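Local coordinates for protein geranyltranstransferase (Campylobacter jejuni, PDB 3NPK) that probably joins geranyl diphosphate to isopentenyl diphosphate, releasing pyrophosphate, to make farnesyl diphosphate for isoprenoid biosynthesis, at residues P25-N28 / E29-L33; D102-T105 / A106-G110; I94-L97 / H98-Y101. One frame throughout, in Å; residues are numbered along the deposited sequence.

How the interactions relate
All three are local contacts at helix starts, placed on one side of the chain's centre with their own centres 10 to 11 Å apart. Interaction 1 comes first along the chain and opens helix 27-37. Interaction 3 follows, running from strand 94-95 through the short helix 97-100. Interaction 2 continues directly from it into helix 103-122. The three touch one another. Thr105 and Val109 of interaction 2 pack on Ala30 of interaction 1, and Leu97 of interaction 3 meets both Leu33 and Val109. Interactions 1 and 2 also reach the second subunit, so this corner of the mainly helical prenyl synthase fold helps to form the dimer.

Interaction 1. Residues P25-N28 / E29-L33; sequences PFFN and EALAL
The carbonyl O of Phe26 accepts from Ala30 N at 2.8 Å, the shortest hydrogen bond between 25-28 and 29-33. The donor lies nearly along the C=O axis. Phe26 is the N-cap residue, so this bond starts the helix. Leu31 N to Phe27 O and Ala32 N to Asn28 O continue the pattern, the latter longer at 3.1 Å.

The main side-chain contact is between Phe27 and Leu31, one helical turn apart. Phe27 CG is anti to the backbone N (chi1 -157°), beside the carbonyl carbon. This stands the ring out from the side of the helix, and the leucine branch reaches back to it. Its CD2 comes to 3.7 Å from Leu31 CD1, with an oblique approach to the methyl. Leu31 CG also sits 3.8 Å from Phe27 CE2, so the branch as well as the methyl touches the ring. The Phe26 ring instead meets Ala30 at its edge, CD1 to CB 4.3 Å. Glu29 bends at chi2 (85°), which brings OE1 back to 3.4 Å from Phe26 CA.

Asn28 OD1 lies 3.9 Å from Leu31 CD1, but its polar partner is Val20 N, which ties the first turn to the preceding loop. The Phe26 ring stacks with Tyr101 and meets the ring of Phe156 of the second subunit, while Phe27 packs on Ala152 and Leu31 on Leu144 of that subunit. Ala30 faces helix 103-122 through Thr105 and Val109. This is the N-terminal turn of a helix at the subunit interface of a polyprenyl synthetase fold.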
loop_
_atom_site.group_PDB
_atom_site.type_symbol
_atom_site.label_atom_id
_atom_site.label_comp_id
_atom_site.label_asym_id
_atom_site.label_seq_id
_atom_site.Cartn_x
_atom_site.Cartn_y
_atom_site.Cartn_z
ATOM N N PRO A 25 18.129 8.336 -12.065
ATOM C CA PRO A 25 18.841 7.460 -13.010
ATOM C C PRO A 25 18.465 5.979 -12.953
ATOM O O PRO A 25 18.772 5.265 -13.916
ATOM C CB PRO A 25 20.321 7.653 -12.620
ATOM C CG PRO A 25 20.247 8.000 -11.165
ATOM C CD PRO A 25 19.039 8.915 -11.068
ATOM N N PHE A 26 17.821 5.509 -11.880
ATOM C CA PHE A 26 17.588 4.067 -11.785
ATOM C C PHE A 26 16.300 3.622 -11.121
ATOM O O PHE A 26 16.075 2.419 -11.002
ATOM C CB PHE A 26 18.777 3.343 -11.117
ATOM C CG PHE A 26 19.040 3.755 -9.687
ATOM C CD1 PHE A 26 18.191 3.367 -8.653
ATOM C CD2 PHE A 26 20.155 4.517 -9.375
ATOM C CE1 PHE A 26 18.451 3.746 -7.340
ATOM C CE2 PHE A 26 20.421 4.883 -8.067
ATOM C CZ PHE A 26 19.564 4.514 -7.054
ATOM N N PHE A 27 15.442 4.555 -10.709
ATOM C CA PHE A 27 14.262 4.112 -9.979
ATOM C C PHE A 27 13.416 3.139 -10.804
ATOM O O PHE A 27 12.934 2.142 -10.273
ATOM C CB PHE A 27 13.419 5.276 -9.449
ATOM C CG PHE A 27 12.553 4.883 -8.285
ATOM C CD1 PHE A 27 13.111 4.715 -7.019
ATOM C CD2 PHE A 27 11.194 4.650 -8.449
ATOM C CE1 PHE A 27 12.331 4.326 -5.931
ATOM C CE2 PHE A 27 10.403 4.252 -7.361
ATOM C CZ PHE A 27 10.971 4.096 -6.105
ATOM N N ASN A 28 13.228 3.411 -12.096
ATOM C CA ASN A 28 12.461 2.474 -12.918
ATOM C C ASN A 28 13.086 1.092 -13.006
ATOM O O ASN A 28 12.391 0.083 -12.927
ATOM C CB ASN A 28 12.208 3.027 -14.323
ATOM C CG ASN A 28 11.237 4.185 -14.325
ATOM O OD1 ASN A 28 10.383 4.299 -13.447
ATOM N ND2 ASN A 28 11.372 5.067 -15.314
ATOM N N GLU A 29 14.396 1.051 -13.203
ATOM C CA GLU A 29 15.097 -0.221 -13.244
ATOM C C GLU A 29 14.959 -0.960 -11.910
ATOM O O GLU A 29 14.752 -2.181 -11.881
ATOM C CB GLU A 29 16.573 0.005 -13.601
ATOM C CG GLU A 29 16.785 0.317 -15.076
ATOM C CD GLU A 29 16.604 1.789 -15.438
ATOM O OE1 GLU A 29 16.274 2.607 -14.559
ATOM O OE2 GLU A 29 16.803 2.133 -16.633
ATOM N N ALA A 30 15.046 -0.219 -10.807
ATOM C CA ALA A 30 14.915 -0.828 -9.486
ATOM C C ALA A 30 13.496 -1.368 -9.252
ATOM O O ALA A 30 13.322 -2.422 -8.645
ATOM C CB ALA A 30 15.274 0.185 -8.424
ATOM N N LEU A 31 12.493 -0.641 -9.735
ATOM C CA LEU A 31 11.098 -1.106 -9.672
ATOM C C LEU A 31 10.921 -2.429 -10.404
ATOM O O LEU A 31 10.204 -3.324 -9.941
ATOM C CB LEU A 31 10.151 -0.061 -10.295
ATOM C CG LEU A 31 9.721 1.161 -9.466
ATOM C CD1 LEU A 31 9.119 2.257 -10.344
ATOM C CD2 LEU A 31 8.726 0.750 -8.363
ATOM N N ALA A 32 11.545 -2.542 -11.572
ATOM C CA ALA A 32 11.359 -3.712 -12.430
ATOM C C ALA A 32 12.178 -4.919 -11.985
ATOM O O ALA A 32 11.803 -6.048 -12.234
ATOM C CB ALA A 32 11.713 -3.358 -13.875
ATOM N N LEU A 33 13.304 -4.667 -11.331
ATOM C CA LEU A 33 14.322 -5.692 -11.154
ATOM C C LEU A 33 13.792 -6.978 -10.522
ATOM O O LEU A 33 13.992 -8.067 -11.053
ATOM C CB LEU A 33 15.471 -5.128 -10.314
ATOM C CG LEU A 33 16.774 -5.919 -10.311
ATOM C CD1 LEU A 33 17.362 -5.947 -11.724
ATOM C CD2 LEU A 33 17.757 -5.311 -9.321
#

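Interaction 2. Residues D102-T105 / A106-G110; sequences DETT and AILVG
Thr104 and Leu108 lie side by side and point the same way, with CG2 and CD1 3.7 Å apart. With Thr104 OG1 beside the backbone N (chi1 -68°), the methyl CG2 is turned to the leucine. Both residues face the second subunit, where Thr104 packs on Met85 and Leu108 on Ala152.

The tightly packed part includes Ala106, Ile107 and Val109. Ala106 and Val109 are buried against Ile78, and Val109 also touches Phe27. Thr105 CG2 meets Val109 CG2 at 4.0 Å, while Val109 CB is 3.3 Å from Thr105 O. The buried Ile107 brings CG1 to 3.3 Å from Glu103 O. The looser side is at the start of the helix, where Asp102, Glu103 and Thr104 are partly exposed.

Asp102 OD1 is held by two groups of Thr105. Thr105 N donates to Asp102 OD1 at 2.8 Å, nearly in line with the C-O bond. Thr105 OG1 donates to the same OD1, also at 2.8 Å, from above the carboxylate plane. The two bonds should hold the carboxylate in place over the first turn. Backbone bonds then run from Ala106 N to Asp102 O and onward to Val109 N. An aspartate N-cap thus begins helix 103-122, at the subunit interface of the prenyl synthase fold.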
loop_
_atom_site.group_PDB
_atom_site.type_symbol
_atom_site.label_atom_id
_atom_site.label_comp_id
_atom_site.label_asym_id
_atom_site.label_seq_id
_atom_site.Cartn_x
_atom_site.Cartn_y
_atom_site.Cartn_z
ATOM N N ASP A 102 20.614 0.724 -2.773
ATOM C CA ASP A 102 20.842 1.105 -1.386
ATOM C C ASP A 102 19.567 0.844 -0.588
ATOM O O ASP A 102 18.543 0.485 -1.159
ATOM C CB ASP A 102 21.293 2.574 -1.269
ATOM C CG ASP A 102 20.389 3.545 -2.019
ATOM O OD1 ASP A 102 19.171 3.385 -1.972
ATOM O OD2 ASP A 102 20.896 4.492 -2.654
ATOM N N GLU A 103 19.627 1.002 0.728
ATOM C CA GLU A 103 18.465 0.671 1.551
ATOM C C GLU A 103 17.304 1.581 1.239
ATOM O O GLU A 103 16.162 1.140 1.228
ATOM C CB GLU A 103 18.807 0.771 3.033
ATOM C CG GLU A 103 19.615 -0.405 3.526
ATOM C CD GLU A 103 19.939 -0.293 4.993
ATOM O OE1 GLU A 103 19.267 0.491 5.700
ATOM O OE2 GLU A 103 20.882 -0.982 5.430
ATOM N N THR A 104 17.594 2.858 1.012
ATOM C CA THR A 104 16.539 3.811 0.695
ATOM C C THR A 104 15.746 3.343 -0.524
ATOM O O THR A 104 14.507 3.329 -0.517
ATOM C CB THR A 104 17.112 5.207 0.426
ATOM O OG1 THR A 104 17.648 5.731 1.649
ATOM C CG2 THR A 104 16.015 6.125 -0.120
ATOM N N THR A 105 16.456 2.938 -1.571
ATOM C CA THR A 105 15.796 2.468 -2.788
ATOM C C THR A 105 14.940 1.226 -2.507
ATOM O O THR A 105 13.810 1.119 -2.980
ATOM C CB THR A 105 16.833 2.171 -3.880
ATOM O OG1 THR A 105 17.521 3.389 -4.199
ATOM C CG2 THR A 105 16.186 1.628 -5.168
ATOM N N ALA A 106 15.477 0.287 -1.735
ATOM C CA ALA A 106 14.721 -0.927 -1.418
ATOM C C ALA A 106 13.437 -0.565 -0.654
ATOM O O ALA A 106 12.335 -1.077 -0.959
ATOM C CB ALA A 106 15.580 -1.898 -0.607
ATOM N N ILE A 107 13.564 0.308 0.346
ATOM C CA ILE A 107 12.377 0.697 1.113
ATOM C C ILE A 107 11.338 1.336 0.187
ATOM O O ILE A 107 10.158 0.942 0.173
ATOM C CB ILE A 107 12.720 1.679 2.237
ATOM C CG1 ILE A 107 13.570 0.986 3.301
ATOM C CG2 ILE A 107 11.423 2.237 2.865
ATOM C CD1 ILE A 107 14.361 1.956 4.163
ATOM N N LEU A 108 11.774 2.314 -0.603
ATOM C CA LEU A 108 10.837 3.062 -1.456
ATOM C C LEU A 108 10.259 2.251 -2.620
ATOM O O LEU A 108 9.103 2.456 -2.992
ATOM C CB LEU A 108 11.495 4.335 -1.990
ATOM C CG LEU A 108 11.883 5.353 -0.910
ATOM C CD1 LEU A 108 12.613 6.553 -1.546
ATOM C CD2 LEU A 108 10.641 5.788 -0.103
ATOM N N VAL A 109 11.053 1.356 -3.210
ATOM C CA VAL A 109 10.506 0.480 -4.238
ATOM C C VAL A 109 9.401 -0.396 -3.630
ATOM O O VAL A 109 8.335 -0.556 -4.229
ATOM C CB VAL A 109 11.582 -0.400 -4.923
ATOM C CG1 VAL A 109 10.912 -1.558 -5.686
ATOM C CG2 VAL A 109 12.455 0.433 -5.878
ATOM N N GLY A 110 9.639 -0.963 -2.448
ATOM C CA GLY A 110 8.592 -1.739 -1.802
ATOM C C GLY A 110 7.349 -0.888 -1.547
ATOM O O GLY A 110 6.223 -1.325 -1.800
#

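Interaction 3. Residues I94-L97 / H98-Y101; sequences IPTL and HKSY
The His98 ring has Thr96 OG1 over one face, 3.1 Å above the plane and offset toward the rim. His98 CE1 is the closest ring atom, 3.2 Å from Thr96 OG1. His98 CG sits between the backbone N and the carbonyl carbon (chi1 60°), and the ring is thereby brought alongside Thr96. Lys99 CG meets the same oxygen, while the rest of its chain leads away. Thr96 OG1 itself is hydrogen-bonded to Ala88 O.

The Tyr101 ring is met at its edge, near its plane, by Leu97 CD2, 3.9 Å from CD1.

Thr96 O accepts two bonds. Ser100 N lies 3.0 Å from Thr96 O and nearly in line with the carbonyl. Lys99 N, also 3.0 Å from Thr96 O, comes from 58° out of the carbonyl plane. Tyr101 N donates to Leu97 O and closes the short helix. A water joins Pro95 O, to which it donates at 2.7 Å, and Ser100 OG.

Helix 97-100 thus links the two-stranded antiparallel sheet of 90-91 and 94-95 to helix 103-122. Leu97 is wedged between Leu33 of helix 27-37 and Ala106 and Val109 of helix 103-122, while His98 rests on Glu103 and Ala106.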
loop_
_atom_site.group_PDB
_atom_site.type_symbol
_atom_site.label_atom_id
_atom_site.label_comp_id
_atom_site.label_asym_id
_atom_site.label_seq_id
_atom_site.Cartn_x
_atom_site.Cartn_y
_atom_site.Cartn_z
ATOM N N ILE A 94 19.354 -13.026 -7.920
ATOM C CA ILE A 94 20.125 -11.799 -8.077
ATOM C C ILE A 94 20.351 -11.149 -6.716
ATOM O O ILE A 94 19.702 -11.518 -5.739
ATOM C CB ILE A 94 19.396 -10.799 -9.002
ATOM C CG1 ILE A 94 17.981 -10.492 -8.492
ATOM C CG2 ILE A 94 19.329 -11.347 -10.423
ATOM C CD1 ILE A 94 17.384 -9.240 -9.116
ATOM N N PRO A 95 21.280 -10.183 -6.640
ATOM C CA PRO A 95 21.418 -9.446 -5.378
ATOM C C PRO A 95 20.125 -8.736 -5.010
ATOM O O PRO A 95 19.348 -8.342 -5.872
ATOM C CB PRO A 95 22.517 -8.421 -5.679
ATOM C CG PRO A 95 23.328 -9.065 -6.767
ATOM C CD PRO A 95 22.312 -9.801 -7.621
ATOM N N THR A 96 19.886 -8.595 -3.719
ATOM C CA THR A 96 18.737 -7.832 -3.256
ATOM C C THR A 96 18.874 -6.346 -3.595
ATOM O O THR A 96 19.987 -5.856 -3.860
ATOM C CB THR A 96 18.559 -8.023 -1.755
ATOM O OG1 THR A 96 19.854 -7.942 -1.138
ATOM C CG2 THR A 96 17.951 -9.391 -1.483
ATOM N N LEU A 97 17.752 -5.624 -3.610
ATOM C CA LEU A 97 17.785 -4.212 -4.011
ATOM C C LEU A 97 18.666 -3.355 -3.122
ATOM O O LEU A 97 19.257 -2.381 -3.583
ATOM C CB LEU A 97 16.384 -3.596 -4.041
ATOM C CG LEU A 97 15.489 -4.022 -5.201
ATOM C CD1 LEU A 97 14.155 -3.288 -5.085
ATOM C CD2 LEU A 97 16.156 -3.794 -6.546
ATOM N N HIS A 98 18.741 -3.682 -1.837
ATOM C CA HIS A 98 19.542 -2.830 -0.969
ATOM C C HIS A 98 21.035 -3.070 -1.188
ATOM O O HIS A 98 21.846 -2.232 -0.815
ATOM C CB HIS A 98 19.149 -2.987 0.503
ATOM C CG HIS A 98 19.315 -4.371 1.023
ATOM N ND1 HIS A 98 18.342 -5.338 0.885
ATOM C CD2 HIS A 98 20.350 -4.964 1.660
ATOM C CE1 HIS A 98 18.766 -6.463 1.433
ATOM N NE2 HIS A 98 19.984 -6.263 1.907
ATOM N N LYS A 99 21.387 -4.201 -1.796
ATOM C CA LYS A 99 22.783 -4.457 -2.168
ATOM C C LYS A 99 23.125 -3.852 -3.530
ATOM O O LYS A 99 24.196 -3.266 -3.700
ATOM C CB LYS A 99 23.058 -5.959 -2.188
ATOM C CG LYS A 99 22.770 -6.675 -0.859
ATOM C CD LYS A 99 23.719 -6.239 0.234
ATOM C CE LYS A 99 25.156 -6.565 -0.151
ATOM N NZ LYS A 99 26.116 -6.327 0.966
ATOM N N SER A 100 22.232 -3.998 -4.505
ATOM C CA SER A 100 22.480 -3.446 -5.840
ATOM C C SER A 100 22.391 -1.934 -5.871
ATOM O O SER A 100 23.130 -1.278 -6.620
ATOM C CB SER A 100 21.501 -4.016 -6.860
ATOM O OG SER A 100 21.859 -5.341 -7.191
ATOM N N TYR A 101 21.467 -1.387 -5.086
ATOM C CA TYR A 101 21.252 0.051 -5.021
ATOM C C TYR A 101 21.606 0.577 -3.635
ATOM O O TYR A 101 22.779 0.822 -3.348
ATOM C CB TYR A 101 19.827 0.393 -5.454
ATOM C CG TYR A 101 19.607 0.027 -6.898
ATOM C CD1 TYR A 101 18.883 -1.106 -7.254
ATOM C CD2 TYR A 101 20.158 0.803 -7.914
ATOM C CE1 TYR A 101 18.703 -1.448 -8.592
ATOM C CE2 TYR A 101 19.985 0.476 -9.241
ATOM C CZ TYR A 101 19.260 -0.649 -9.580
ATOM O OH TYR A 101 19.096 -0.967 -10.918
HETATM O O HOH W 1 20.213 -7.226 -8.221
#